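Local coordinates for dally-like protein (Drosophila melanogaster, PDB 3ODN), which probably serves as a cell-surface heparan sulfate proteoglycan of the glypican family, with a role in Hedgehog signalling, and is represented here by its core domain, at residues S101-I104 / I110-R113; K142-L147 / K177-V182; T146-M151 / M302-S307; V154-Y159 / D310-V315. The protein carries 2 engineered substitutions. All blocks are in the same frame, centred on the assembly; numbering follows the deposited sequence.

Interaction 1 (S101-I104 / I110-R113)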
loop_
_atom_site.group_PDB
_atom_site.type_symbol
_atom_site.label_atom_id
_atom_site.label_comp_id
_atom_site.label_asym_id
_atom_site.label_seq_id
_atom_site.Cartn_x
_atom_site.Cartn_y
_atom_site.Cartn_z
ATOM N N SER A 101 21.370 -13.270 19.229
ATOM C CA SER A 101 21.681 -14.627 19.662
ATOM C C SER A 101 22.816 -15.203 18.829
ATOM O O SER A 101 23.744 -15.765 19.405
ATOM C CB SER A 101 20.440 -15.512 19.586
ATOM O OG SER A 101 19.442 -15.037 20.473
ATOM N N MET A 102 22.765 -15.033 17.482
ATOM C CA MET A 102 23.828 -15.512 16.604
ATOM C C MET A 102 25.127 -14.784 16.894
ATOM O O MET A 102 26.176 -15.423 16.958
ATOM C CB MET A 102 23.465 -15.343 15.123
ATOM C CG MET A 102 24.568 -15.825 14.180
ATOM S SD MET A 102 24.363 -15.351 12.444
ATOM C CE MET A 102 23.295 -16.681 11.873
ATOM N N PHE A 103 25.063 -13.459 17.079
ATOM C CA PHE A 103 26.255 -12.635 17.281
ATOM C C PHE A 103 26.997 -12.838 18.610
ATOM O O PHE A 103 28.208 -12.904 18.575
ATOM C CB PHE A 103 26.012 -11.187 16.852
ATOM C CG PHE A 103 26.242 -10.879 15.380
ATOM C CD1 PHE A 103 27.138 -9.884 14.991
ATOM C CD2 PHE A 103 25.562 -11.584 14.383
ATOM C CE1 PHE A 103 27.368 -9.614 13.638
ATOM C CE2 PHE A 103 25.781 -11.298 13.029
ATOM C CZ PHE A 103 26.683 -10.311 12.666
ATOM N N ILE A 104 26.275 -13.095 19.734
ATOM C CA ILE A 104 26.804 -13.468 21.060
ATOM C C ILE A 104 27.499 -14.836 20.937
ATOM O O ILE A 104 28.537 -15.086 21.558
ATOM C CB ILE A 104 25.658 -13.548 22.129
ATOM C CG1 ILE A 104 25.251 -12.149 22.636
ATOM C CG2 ILE A 104 26.035 -14.446 23.318
ATOM C CD1 ILE A 104 23.952 -12.136 23.566
ATOM N N ILE A 110 33.568 -9.618 21.619
ATOM C CA ILE A 110 33.902 -8.585 20.625
ATOM C C ILE A 110 32.572 -7.948 20.216
ATOM O O ILE A 110 32.470 -6.716 20.141
ATOM C CB ILE A 110 34.713 -9.159 19.414
ATOM C CG1 ILE A 110 36.209 -9.394 19.791
ATOM C CG2 ILE A 110 34.599 -8.267 18.153
ATOM C CD1 ILE A 110 37.066 -10.221 18.709
ATOM N N TYR A 111 31.533 -8.802 20.032
ATOM C CA TYR A 111 30.183 -8.365 19.726
ATOM C C TYR A 111 29.532 -7.672 20.941
ATOM O O TYR A 111 29.049 -6.560 20.776
ATOM C CB TYR A 111 29.308 -9.518 19.169
ATOM C CG TYR A 111 27.834 -9.187 19.185
ATOM C CD1 TYR A 111 27.278 -8.355 18.217
ATOM C CD2 TYR A 111 27.014 -9.619 20.225
ATOM C CE1 TYR A 111 25.932 -7.997 18.259
ATOM C CE2 TYR A 111 25.670 -9.259 20.283
ATOM C CZ TYR A 111 25.128 -8.459 19.288
ATOM O OH TYR A 111 23.807 -8.088 19.330
ATOM N N GLU A 112 29.498 -8.322 22.129
ATOM C CA GLU A 112 28.905 -7.791 23.371
ATOM C C GLU A 112 29.355 -6.366 23.710
ATOM O O GLU A 112 28.513 -5.520 24.002
ATOM C CB GLU A 112 29.168 -8.721 24.565
ATOM C CG GLU A 112 28.307 -9.977 24.581
ATOM C CD GLU A 112 28.269 -10.774 25.876
ATOM O OE1 GLU A 112 27.653 -11.866 25.875
ATOM O OE2 GLU A 112 28.845 -10.318 26.891
ATOM N N ARG A 113 30.664 -6.090 23.610
ATOM C CA ARG A 113 31.279 -4.772 23.859
ATOM C C ARG A 113 30.703 -3.690 22.936
ATOM O O ARG A 113 30.508 -2.548 23.373
ATOM C CB ARG A 113 32.799 -4.868 23.615
ATOM C CG ARG A 113 33.660 -3.809 24.325
ATOM C CD ARG A 113 35.051 -3.645 23.700
ATOM N NE ARG A 113 35.658 -4.931 23.336
ATOM C CZ ARG A 113 36.389 -5.140 22.244
ATOM N NH1 ARG A 113 36.646 -4.141 21.408
ATOM N NH2 ARG A 113 36.883 -6.345 21.990
#

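Interaction 2 (K142-L147 / K177-V182)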
loop_
_atom_site.group_PDB
_atom_site.type_symbol
_atom_site.label_atom_id
_atom_site.label_comp_id
_atom_site.label_asym_id
_atom_site.label_seq_id
_atom_site.Cartn_x
_atom_site.Cartn_y
_atom_site.Cartn_z
ATOM N N LYS A 142 26.759 4.804 7.476
ATOM C CA LYS A 142 27.348 5.090 8.783
ATOM C C LYS A 142 27.691 3.834 9.565
ATOM O O LYS A 142 28.770 3.789 10.161
ATOM C CB LYS A 142 26.478 6.057 9.609
ATOM C CG LYS A 142 26.832 7.514 9.351
ATOM C CD LYS A 142 25.613 8.431 9.401
ATOM C CE LYS A 142 25.969 9.825 8.951
ATOM N NZ LYS A 142 24.844 10.768 9.153
ATOM N N PHE A 143 26.789 2.812 9.535
ATOM C CA PHE A 143 26.917 1.527 10.223
ATOM C C PHE A 143 28.174 0.747 9.796
ATOM O O PHE A 143 29.001 0.392 10.645
ATOM C CB PHE A 143 25.624 0.679 10.034
ATOM C CG PHE A 143 25.799 -0.792 10.305
ATOM C CD1 PHE A 143 25.870 -1.270 11.610
ATOM C CD2 PHE A 143 25.924 -1.699 9.258
ATOM C CE1 PHE A 143 26.079 -2.624 11.862
ATOM C CE2 PHE A 143 26.160 -3.048 9.514
ATOM C CZ PHE A 143 26.234 -3.498 10.814
ATOM N N PHE A 144 28.303 0.496 8.479
ATOM C CA PHE A 144 29.412 -0.198 7.856
ATOM C C PHE A 144 30.700 0.612 7.995
ATOM O O PHE A 144 31.785 0.020 8.077
ATOM C CB PHE A 144 29.093 -0.486 6.379
ATOM C CG PHE A 144 28.226 -1.692 6.121
ATOM C CD1 PHE A 144 28.656 -2.965 6.470
ATOM C CD2 PHE A 144 27.016 -1.566 5.458
ATOM C CE1 PHE A 144 27.872 -4.087 6.190
ATOM C CE2 PHE A 144 26.227 -2.691 5.186
ATOM C CZ PHE A 144 26.655 -3.941 5.565
ATOM N N ASN A 145 30.594 1.954 8.077
ATOM C CA ASN A 145 31.767 2.806 8.307
ATOM C C ASN A 145 32.309 2.597 9.753
ATOM O O ASN A 145 33.525 2.471 9.965
ATOM C CB ASN A 145 31.439 4.282 8.039
ATOM C CG ASN A 145 32.678 5.146 8.049
ATOM O OD1 ASN A 145 33.366 5.311 7.025
ATOM N ND2 ASN A 145 33.014 5.679 9.225
ATOM N N THR A 146 31.381 2.568 10.730
ATOM C CA THR A 146 31.632 2.363 12.157
ATOM C C THR A 146 32.153 0.930 12.365
ATOM O O THR A 146 33.095 0.731 13.128
ATOM C CB THR A 146 30.323 2.622 12.961
ATOM O OG1 THR A 146 29.839 3.951 12.688
ATOM C CG2 THR A 146 30.492 2.415 14.479
ATOM N N LEU A 147 31.534 -0.051 11.685
ATOM C CA LEU A 147 31.898 -1.457 11.764
ATOM C C LEU A 147 33.331 -1.680 11.285
ATOM O O LEU A 147 34.090 -2.365 11.961
ATOM C CB LEU A 147 30.874 -2.296 10.967
ATOM C CG LEU A 147 31.015 -3.815 10.951
ATOM C CD1 LEU A 147 30.843 -4.415 12.332
ATOM C CD2 LEU A 147 30.024 -4.418 10.004
ATOM N N LYS A 177 37.207 -0.991 -0.234
ATOM C CA LYS A 177 36.148 -2.018 -0.208
ATOM C C LYS A 177 36.493 -3.135 0.799
ATOM O O LYS A 177 36.925 -4.215 0.387
ATOM C CB LYS A 177 35.828 -2.549 -1.618
ATOM C CG LYS A 177 34.773 -1.727 -2.354
ATOM C CD LYS A 177 34.824 -1.968 -3.855
ATOM C CE LYS A 177 33.847 -1.105 -4.613
ATOM N NZ LYS A 177 32.472 -1.674 -4.606
ATOM N N PRO A 178 36.389 -2.855 2.128
ATOM C CA PRO A 178 36.810 -3.849 3.129
ATOM C C PRO A 178 35.893 -5.049 3.248
ATOM O O PRO A 178 36.363 -6.156 3.502
ATOM C CB PRO A 178 36.862 -3.045 4.435
ATOM C CG PRO A 178 36.711 -1.606 4.028
ATOM C CD PRO A 178 35.921 -1.620 2.786
ATOM N N PHE A 179 34.583 -4.817 3.082
ATOM C CA PHE A 179 33.546 -5.833 3.153
ATOM C C PHE A 179 33.110 -6.220 1.729
ATOM O O PHE A 179 32.083 -6.883 1.536
ATOM C CB PHE A 179 32.355 -5.287 3.950
ATOM C CG PHE A 179 32.671 -4.650 5.284
ATOM C CD1 PHE A 179 32.382 -3.311 5.518
ATOM C CD2 PHE A 179 33.203 -5.402 6.327
ATOM C CE1 PHE A 179 32.636 -2.734 6.762
ATOM C CE2 PHE A 179 33.465 -4.820 7.569
ATOM C CZ PHE A 179 33.170 -3.496 7.780
ATOM N N GLY A 180 33.913 -5.804 0.752
ATOM C CA GLY A 180 33.677 -6.061 -0.660
ATOM C C GLY A 180 32.539 -5.227 -1.199
ATOM O O GLY A 180 32.504 -4.014 -0.970
ATOM N N ASP A 181 31.610 -5.872 -1.925
ATOM C CA ASP A 181 30.435 -5.196 -2.495
ATOM C C ASP A 181 29.142 -5.323 -1.666
ATOM O O ASP A 181 28.089 -4.881 -2.128
ATOM C CB ASP A 181 30.232 -5.543 -3.977
ATOM C CG ASP A 181 30.498 -4.367 -4.902
ATOM O OD1 ASP A 181 29.550 -3.595 -5.167
ATOM O OD2 ASP A 181 31.653 -4.221 -5.364
ATOM N N VAL A 182 29.234 -5.860 -0.427
ATOM C CA VAL A 182 28.106 -5.996 0.505
ATOM C C VAL A 182 27.490 -4.642 0.909
ATOM O O VAL A 182 26.296 -4.460 0.662
ATOM C CB VAL A 182 28.390 -6.935 1.717
ATOM C CG1 VAL A 182 27.371 -6.754 2.846
ATOM C CG2 VAL A 182 28.452 -8.391 1.273
#

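Interaction 3 (T146-M151 / M302-S307)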
loop_
_atom_site.group_PDB
_atom_site.type_symbol
_atom_site.label_atom_id
_atom_site.label_comp_id
_atom_site.label_asym_id
_atom_site.label_seq_id
_atom_site.Cartn_x
_atom_site.Cartn_y
_atom_site.Cartn_z
ATOM N N THR A 146 31.381 2.568 10.730
ATOM C CA THR A 146 31.632 2.363 12.157
ATOM C C THR A 146 32.153 0.930 12.365
ATOM O O THR A 146 33.095 0.731 13.128
ATOM C CB THR A 146 30.323 2.622 12.961
ATOM O OG1 THR A 146 29.839 3.951 12.688
ATOM C CG2 THR A 146 30.492 2.415 14.479
ATOM N N LEU A 147 31.534 -0.051 11.685
ATOM C CA LEU A 147 31.898 -1.457 11.764
ATOM C C LEU A 147 33.331 -1.680 11.285
ATOM O O LEU A 147 34.090 -2.365 11.961
ATOM C CB LEU A 147 30.874 -2.296 10.967
ATOM C CG LEU A 147 31.015 -3.815 10.951
ATOM C CD1 LEU A 147 30.843 -4.415 12.332
ATOM C CD2 LEU A 147 30.024 -4.418 10.004
ATOM N N TYR A 148 33.722 -1.036 10.176
ATOM C CA TYR A 148 35.076 -1.093 9.610
ATOM C C TYR A 148 36.152 -0.487 10.533
ATOM O O TYR A 148 37.246 -1.049 10.644
ATOM C CB TYR A 148 35.072 -0.396 8.232
ATOM C CG TYR A 148 36.421 -0.016 7.666
ATOM C CD1 TYR A 148 37.382 -0.983 7.384
ATOM C CD2 TYR A 148 36.710 1.304 7.334
ATOM C CE1 TYR A 148 38.613 -0.641 6.827
ATOM C CE2 TYR A 148 37.927 1.655 6.749
ATOM C CZ TYR A 148 38.880 0.681 6.508
ATOM O OH TYR A 148 40.088 1.028 5.944
ATOM N N GLN A 149 35.858 0.681 11.141
ATOM C CA GLN A 149 36.798 1.384 12.016
ATOM C C GLN A 149 37.078 0.581 13.266
ATOM O O GLN A 149 38.255 0.398 13.609
ATOM C CB GLN A 149 36.318 2.804 12.342
ATOM C CG GLN A 149 36.842 3.854 11.359
ATOM C CD GLN A 149 36.369 5.223 11.746
ATOM O OE1 GLN A 149 36.879 5.845 12.683
ATOM N NE2 GLN A 149 35.363 5.714 11.057
ATOM N N LYS A 150 36.002 0.022 13.880
ATOM C CA LYS A 150 36.062 -0.844 15.057
ATOM C C LYS A 150 36.881 -2.088 14.742
ATOM O O LYS A 150 37.751 -2.459 15.522
ATOM C CB LYS A 150 34.649 -1.284 15.492
ATOM C CG LYS A 150 33.755 -0.180 16.033
ATOM C CD LYS A 150 34.177 0.374 17.382
ATOM C CE LYS A 150 33.059 1.184 17.983
ATOM N NZ LYS A 150 31.891 0.331 18.330
ATOM N N MET A 151 36.594 -2.725 13.600
ATOM C CA MET A 151 37.257 -3.950 13.163
ATOM C C MET A 151 38.706 -3.756 12.752
ATOM O O MET A 151 39.504 -4.666 12.972
ATOM C CB MET A 151 36.463 -4.640 12.054
ATOM C CG MET A 151 35.258 -5.380 12.562
ATOM S SD MET A 151 34.388 -6.203 11.229
ATOM C CE MET A 151 35.551 -7.555 10.889
ATOM N N MET A 302 33.442 -11.661 7.704
ATOM C CA MET A 302 34.393 -12.700 7.263
ATOM C C MET A 302 35.205 -12.209 6.068
ATOM O O MET A 302 36.371 -12.560 5.954
ATOM C CB MET A 302 33.668 -14.003 6.902
ATOM C CG MET A 302 33.227 -14.807 8.108
ATOM S SD MET A 302 32.651 -16.468 7.668
ATOM C CE MET A 302 30.959 -16.115 7.071
ATOM N N ASN A 303 34.588 -11.372 5.192
ATOM C CA ASN A 303 35.235 -10.751 4.028
ATOM C C ASN A 303 36.369 -9.849 4.488
ATOM O O ASN A 303 37.385 -9.761 3.799
ATOM C CB ASN A 303 34.232 -9.945 3.195
ATOM C CG ASN A 303 33.369 -10.742 2.237
ATOM O OD1 ASN A 303 33.337 -11.983 2.238
ATOM N ND2 ASN A 303 32.614 -10.026 1.412
ATOM N N PHE A 304 36.199 -9.193 5.663
ATOM C CA PHE A 304 37.223 -8.346 6.290
ATOM C C PHE A 304 38.314 -9.225 6.911
ATOM O O PHE A 304 39.491 -8.924 6.737
ATOM C CB PHE A 304 36.618 -7.415 7.364
ATOM C CG PHE A 304 37.558 -6.361 7.909
ATOM C CD1 PHE A 304 37.522 -5.061 7.432
ATOM C CD2 PHE A 304 38.474 -6.668 8.914
ATOM C CE1 PHE A 304 38.399 -4.090 7.935
ATOM C CE2 PHE A 304 39.345 -5.699 9.413
ATOM C CZ PHE A 304 39.294 -4.415 8.926
ATOM N N GLN A 305 37.918 -10.271 7.673
ATOM C CA GLN A 305 38.820 -11.204 8.361
ATOM C C GLN A 305 39.742 -11.949 7.384
ATOM O O GLN A 305 40.964 -11.935 7.568
ATOM C CB GLN A 305 38.028 -12.205 9.224
ATOM C CG GLN A 305 37.337 -11.594 10.442
ATOM C CD GLN A 305 36.396 -12.564 11.129
ATOM O OE1 GLN A 305 35.479 -13.149 10.520
ATOM N NE2 GLN A 305 36.569 -12.713 12.432
ATOM N N ASP A 306 39.155 -12.563 6.329
ATOM C CA ASP A 306 39.863 -13.318 5.288
ATOM C C ASP A 306 40.922 -12.483 4.544
ATOM O O ASP A 306 41.936 -13.040 4.109
ATOM C CB ASP A 306 38.869 -13.950 4.289
ATOM C CG ASP A 306 37.922 -15.018 4.841
ATOM O OD1 ASP A 306 37.783 -15.115 6.082
ATOM O OD2 ASP A 306 37.279 -15.717 4.029
ATOM N N SER A 307 40.696 -11.162 4.409
ATOM C CA SER A 307 41.624 -10.249 3.736
ATOM C C SER A 307 42.170 -9.157 4.665
ATOM O O SER A 307 42.717 -8.157 4.191
ATOM C CB SER A 307 40.987 -9.647 2.486
ATOM O OG SER A 307 39.791 -8.952 2.799
#

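Interaction 4 (V154-Y159 / D310-V315)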
loop_
_atom_site.group_PDB
_atom_site.type_symbol
_atom_site.label_atom_id
_atom_site.label_comp_id
_atom_site.label_asym_id
_atom_site.label_seq_id
_atom_site.Cartn_x
_atom_site.Cartn_y
_atom_site.Cartn_z
ATOM N N VAL A 154 40.562 -3.339 16.217
ATOM C CA VAL A 154 40.580 -4.644 16.892
ATOM C C VAL A 154 41.728 -5.540 16.351
ATOM O O VAL A 154 42.541 -6.036 17.141
ATOM C CB VAL A 154 39.182 -5.339 16.823
ATOM C CG1 VAL A 154 39.258 -6.820 17.192
ATOM C CG2 VAL A 154 38.170 -4.632 17.713
ATOM N N LEU A 155 41.792 -5.719 15.008
ATOM C CA LEU A 155 42.810 -6.519 14.322
ATOM C C LEU A 155 44.225 -5.967 14.568
ATOM O O LEU A 155 45.148 -6.737 14.848
ATOM C CB LEU A 155 42.511 -6.555 12.815
ATOM C CG LEU A 155 43.558 -7.209 11.914
ATOM C CD1 LEU A 155 43.275 -8.683 11.729
ATOM C CD2 LEU A 155 43.618 -6.525 10.580
ATOM N N ASN A 156 44.381 -4.640 14.454
ATOM C CA ASN A 156 45.658 -3.964 14.619
ATOM C C ASN A 156 45.873 -3.400 16.035
ATOM O O ASN A 156 46.176 -2.217 16.232
ATOM C CB ASN A 156 45.912 -2.975 13.479
ATOM C CG ASN A 156 45.902 -3.641 12.130
ATOM O OD1 ASN A 156 46.752 -4.477 11.822
ATOM N ND2 ASN A 156 44.878 -3.369 11.336
ATOM N N THR A 157 45.718 -4.304 17.025
ATOM C CA THR A 157 45.924 -4.088 18.462
ATOM C C THR A 157 47.366 -3.660 18.698
ATOM O O THR A 157 47.627 -2.785 19.525
ATOM C CB THR A 157 45.621 -5.384 19.265
ATOM O OG1 THR A 157 45.531 -6.532 18.409
ATOM C CG2 THR A 157 44.373 -5.269 20.097
ATOM N N GLN A 158 48.292 -4.280 17.939
ATOM C CA GLN A 158 49.748 -4.078 17.925
ATOM C C GLN A 158 50.173 -2.618 17.679
ATOM O O GLN A 158 51.167 -2.164 18.256
ATOM C CB GLN A 158 50.384 -5.010 16.874
ATOM C CG GLN A 158 49.514 -5.182 15.614
ATOM C CD GLN A 158 50.012 -6.201 14.623
ATOM O OE1 GLN A 158 51.148 -6.688 14.693
ATOM N NE2 GLN A 158 49.166 -6.528 13.658
ATOM N N TYR A 159 49.431 -1.902 16.810
ATOM C CA TYR A 159 49.684 -0.504 16.449
ATOM C C TYR A 159 48.781 0.462 17.230
ATOM O O TYR A 159 47.767 0.044 17.796
ATOM C CB TYR A 159 49.504 -0.300 14.933
ATOM C CG TYR A 159 50.464 -1.095 14.078
ATOM C CD1 TYR A 159 50.099 -2.328 13.546
ATOM C CD2 TYR A 159 51.730 -0.600 13.771
ATOM C CE1 TYR A 159 50.982 -3.070 12.761
ATOM C CE2 TYR A 159 52.619 -1.329 12.982
ATOM C CZ TYR A 159 52.241 -2.562 12.476
ATOM O OH TYR A 159 53.117 -3.275 11.691
ATOM N N ASP A 310 45.679 -8.120 3.826
ATOM C CA ASP A 310 45.639 -7.314 2.600
ATOM C C ASP A 310 45.146 -5.885 2.873
ATOM O O ASP A 310 45.783 -4.938 2.413
ATOM C CB ASP A 310 44.761 -7.985 1.521
ATOM C CG ASP A 310 45.306 -9.287 0.970
ATOM O OD1 ASP A 310 46.507 -9.327 0.615
ATOM O OD2 ASP A 310 44.523 -10.253 0.850
ATOM N N ILE A 311 44.037 -5.739 3.640
ATOM C CA ILE A 311 43.424 -4.455 4.013
ATOM C C ILE A 311 44.431 -3.522 4.730
ATOM O O ILE A 311 44.652 -2.404 4.268
ATOM C CB ILE A 311 42.086 -4.664 4.800
ATOM C CG1 ILE A 311 41.044 -5.396 3.927
ATOM C CG2 ILE A 311 41.512 -3.330 5.327
ATOM C CD1 ILE A 311 39.822 -6.041 4.701
ATOM N N THR A 312 45.066 -4.012 5.811
ATOM C CA THR A 312 46.061 -3.293 6.628
ATOM C C THR A 312 47.222 -2.692 5.787
ATOM O O THR A 312 47.606 -1.530 5.999
ATOM C CB THR A 312 46.543 -4.193 7.783
ATOM O OG1 THR A 312 45.415 -4.832 8.399
ATOM C CG2 THR A 312 47.323 -3.436 8.814
ATOM N N ASN A 313 47.742 -3.487 4.817
ATOM C CA ASN A 313 48.808 -3.095 3.887
ATOM C C ASN A 313 48.355 -1.912 3.015
ATOM O O ASN A 313 49.111 -0.955 2.850
ATOM C CB ASN A 313 49.232 -4.285 2.997
ATOM C CG ASN A 313 49.790 -5.487 3.732
ATOM O OD1 ASN A 313 50.624 -5.376 4.640
ATOM N ND2 ASN A 313 49.383 -6.673 3.308
ATOM N N ARG A 314 47.111 -1.972 2.480
ATOM C CA ARG A 314 46.511 -0.926 1.644
ATOM C C ARG A 314 46.238 0.356 2.447
ATOM O O ARG A 314 46.309 1.450 1.884
ATOM C CB ARG A 314 45.213 -1.424 1.000
ATOM C CG ARG A 314 45.362 -2.619 0.061
ATOM C CD ARG A 314 44.036 -3.348 -0.030
ATOM N NE ARG A 314 44.123 -4.610 -0.765
ATOM C CZ ARG A 314 43.101 -5.442 -0.929
ATOM N NH1 ARG A 314 41.915 -5.159 -0.403
ATOM N NH2 ARG A 314 43.255 -6.565 -1.621
ATOM N N VAL A 315 45.924 0.213 3.754
ATOM C CA VAL A 315 45.674 1.335 4.665
ATOM C C VAL A 315 47.003 2.014 4.958
ATOM O O VAL A 315 47.099 3.239 4.861
ATOM C CB VAL A 315 44.940 0.906 5.976
ATOM C CG1 VAL A 315 44.841 2.066 6.972
ATOM C CG2 VAL A 315 43.555 0.333 5.681
#

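Interaction 1 (S101-I104 / I110-R113)
The side chains of Phe-103 and Tyr-111 cross at about a right angle, the first on the long helix 48-106, the second on the short helix 109-113 that follows it. The edge of the Phe-103 ring turns toward the face of Tyr-111 in an offset edge-to-face pair, centroids 5.5 Å apart and ring planes at 67°. The closest approach is made lower down the side chain: CB of Phe-103 sits over the centre of the tyrosine ring, 3.4 Å from its centroid, in a CH-pi contact. CG of Tyr-111 is anti to its own nitrogen (chi1 165°), which sends the ring back across the turn to lie against the end of helix 48-106. There it also meets Ile-104, whose CG1 stands 3.8 Å from CE2 of Tyr-111. Farther out, Glu-112 stretches its extended chain along the surface until OE1 comes 4.0 Å from CG2 of Ile-104, a loose contact at the surface. The phenolic OH makes a weak hydrogen bond to Asn-100. Replacing Tyr-111 with alanine would probably uncover the CB of Phe-103, open a gap between the two helices and leave Asn-100 without this weak partner. Phe-99, Tyr-107 and Phe-118 add further rings around Phe-103, while Ile-297 and Ile-301 bring helix 293-306 against it. This is a local packing of two helices consecutive in the chain, an aromatic cluster at the short turn between them, toward one end of the elongated glypican alpha-helical bundle.

Interaction 2 (K142-L147 / K177-V182)
The rings of Phe-144 and Phe-179 meet obliquely, planes at 49° and centroids 5.7 Å apart, so they form neither a stack nor a T-shaped pair. One face of Phe-144 is covered by CE2 of Phe-143, its neighbour in the helix. The edge of Phe-179 is taken by backbone: the carbonyl O of Phe-144 lies in the plane of that ring, 3.2 Å from CE1, where the slightly positive ring hydrogens would probably suit an oxygen, and C of Leu-147 also lies in its plane. Between the rings themselves the nearest atoms are the two CD1 atoms, 3.9 Å apart. Leu-147, one turn on, presents CG at 3.8 Å from CZ of Phe-179, again obliquely. Phe-179 thus packs on Phe-144 and Leu-147 of helix 136-155, from a loop that joins helices 163-176 and 182-214 of the glypican helical bundle. The loop makes a type II' beta turn from Phe-179 to Val-182, with Gly-180 at positive phi. CG of Phe-179 stands beside its backbone nitrogen, anti to the carbonyl carbon (chi1 -50°), and in this rotamer the ring reaches the helix. Substituting an alanine for Phe-179 would probably open a gap beside Phe-144 and Leu-147 and leave the turn less firmly seated on the helix. At the far end of the turn, CG1 of Val-182 reaches CZ of Phe-144 at 4.0 Å, the two side chains crossing at about a right angle. Ala-300 of helix 293-306 touches both Phe-179 and Val-182, and the carbonyl of Phe-179 accepts a hydrogen bond from Asn-303.

Interaction 3 (T146-M151 / M302-S307)
Phe-304 of helix 293-306 packs against Tyr-148 and Met-151 of helix 136-155, and the contact is tightest where its ring meets the buried Tyr-148. CE1 of Phe-304 comes 3.3 Å from CD1 of Tyr-148. These rings meet rim to rim, planes at 66°, and neither lies over the other's face. With CG anti to the backbone nitrogen (chi1 -171°), the ring of Phe-304 continues across toward helix 136-155. Met-151, partly exposed, takes one face of that ring: CB lies above it toward the rim, 4.2 Å from the centroid, in a CH-pi contact. A bend at chi3 turns the methyl toward Phe-304, and CE settles 3.6 Å from CD2 of that residue. The sulfur approaches obliquely, SD 5.0 Å from the ring centroid, as a Met-aromatic contact. Toward the surface the packing thins: CG of Gln-305, an exposed residue, is 4.4 Å from CE of Met-151. Deeper in, Pro-178 touches both aromatic residues, and Ile-311 and Val-315 bring helix 308-318 against Phe-304 and Tyr-148 respectively. The two helix segments run at 33° to each other with axes 11.5 Å apart, a wide spacing bridged by these large side chains. The side-chain contacts are apolar, aromatic and sulfur-aromatic, so cohesion here probably depends on shape and dispersion rather than on directed polar bonds.

Interaction 4 (V154-Y159 / D310-V315)
Asn-156 and Thr-312 are brought together by their first torsions: CG of Asn-156 stands anti to its carbonyl carbon (chi1 -59°), and Thr-312 has its methyl CG2 anti to the backbone nitrogen with OG1 beside that nitrogen (chi1 -45°). The contact joins the C-terminal end of helix 136-155 to helix 308-318, near one tip of the glypican helical bundle. Asn-156 is the first residue to leave helical geometry there, and its amide approaches Thr-312 from the opposite direction. ND2 gives a weak hydrogen bond to OG1 of Thr-312, 3.3 Å long with an N-H...O angle of 159°. That hydroxyl is held more firmly within its own helix, through a hydrogen bond to the carbonyl of Gly-308, while ND2 has a second weak partner in the carbonyl of Phe-152. These two weak bonds, one to each helix, probably help to fix the amide. Leu-155, on the surface, crosses Thr-312 at a slant. Phe-152 touches Thr-312 as well, and Tyr-159 sets its ring edge-to-face with Phe-316 farther along helix 308-318. OG1 of Thr-312 lies 3.3 Å from CD2 of Leu-155, and its methyl CG2 3.2 Å from OD1 of Asn-156.

Overall arrangement
All four contacts lie on the same side of the chain's centre, toward one end of the elongated helical core. Helix 136-155 is common to interactions 2, 3 and 4, which follow it toward its C-terminal end. Interactions 2 and 3 have centres 8 Å apart and share Thr-146 and Leu-147; CZ of Phe-179 lies 3.5 Å from N of Tyr-148. Interaction 4 lies 10 Å from interaction 3, centre to centre, and touches interaction 2 where O of Pro-178 is 3.7 Å from CD1 of Ile-311. Interaction 1 does not use helix 136-155; its centre is 22 Å from that of interaction 4, though Arg-113 NH1 is 4.0 Å from Val-154 CG2. Phe-118 meets Phe-103, Tyr-111 and Leu-147, linking interactions 1 and 2.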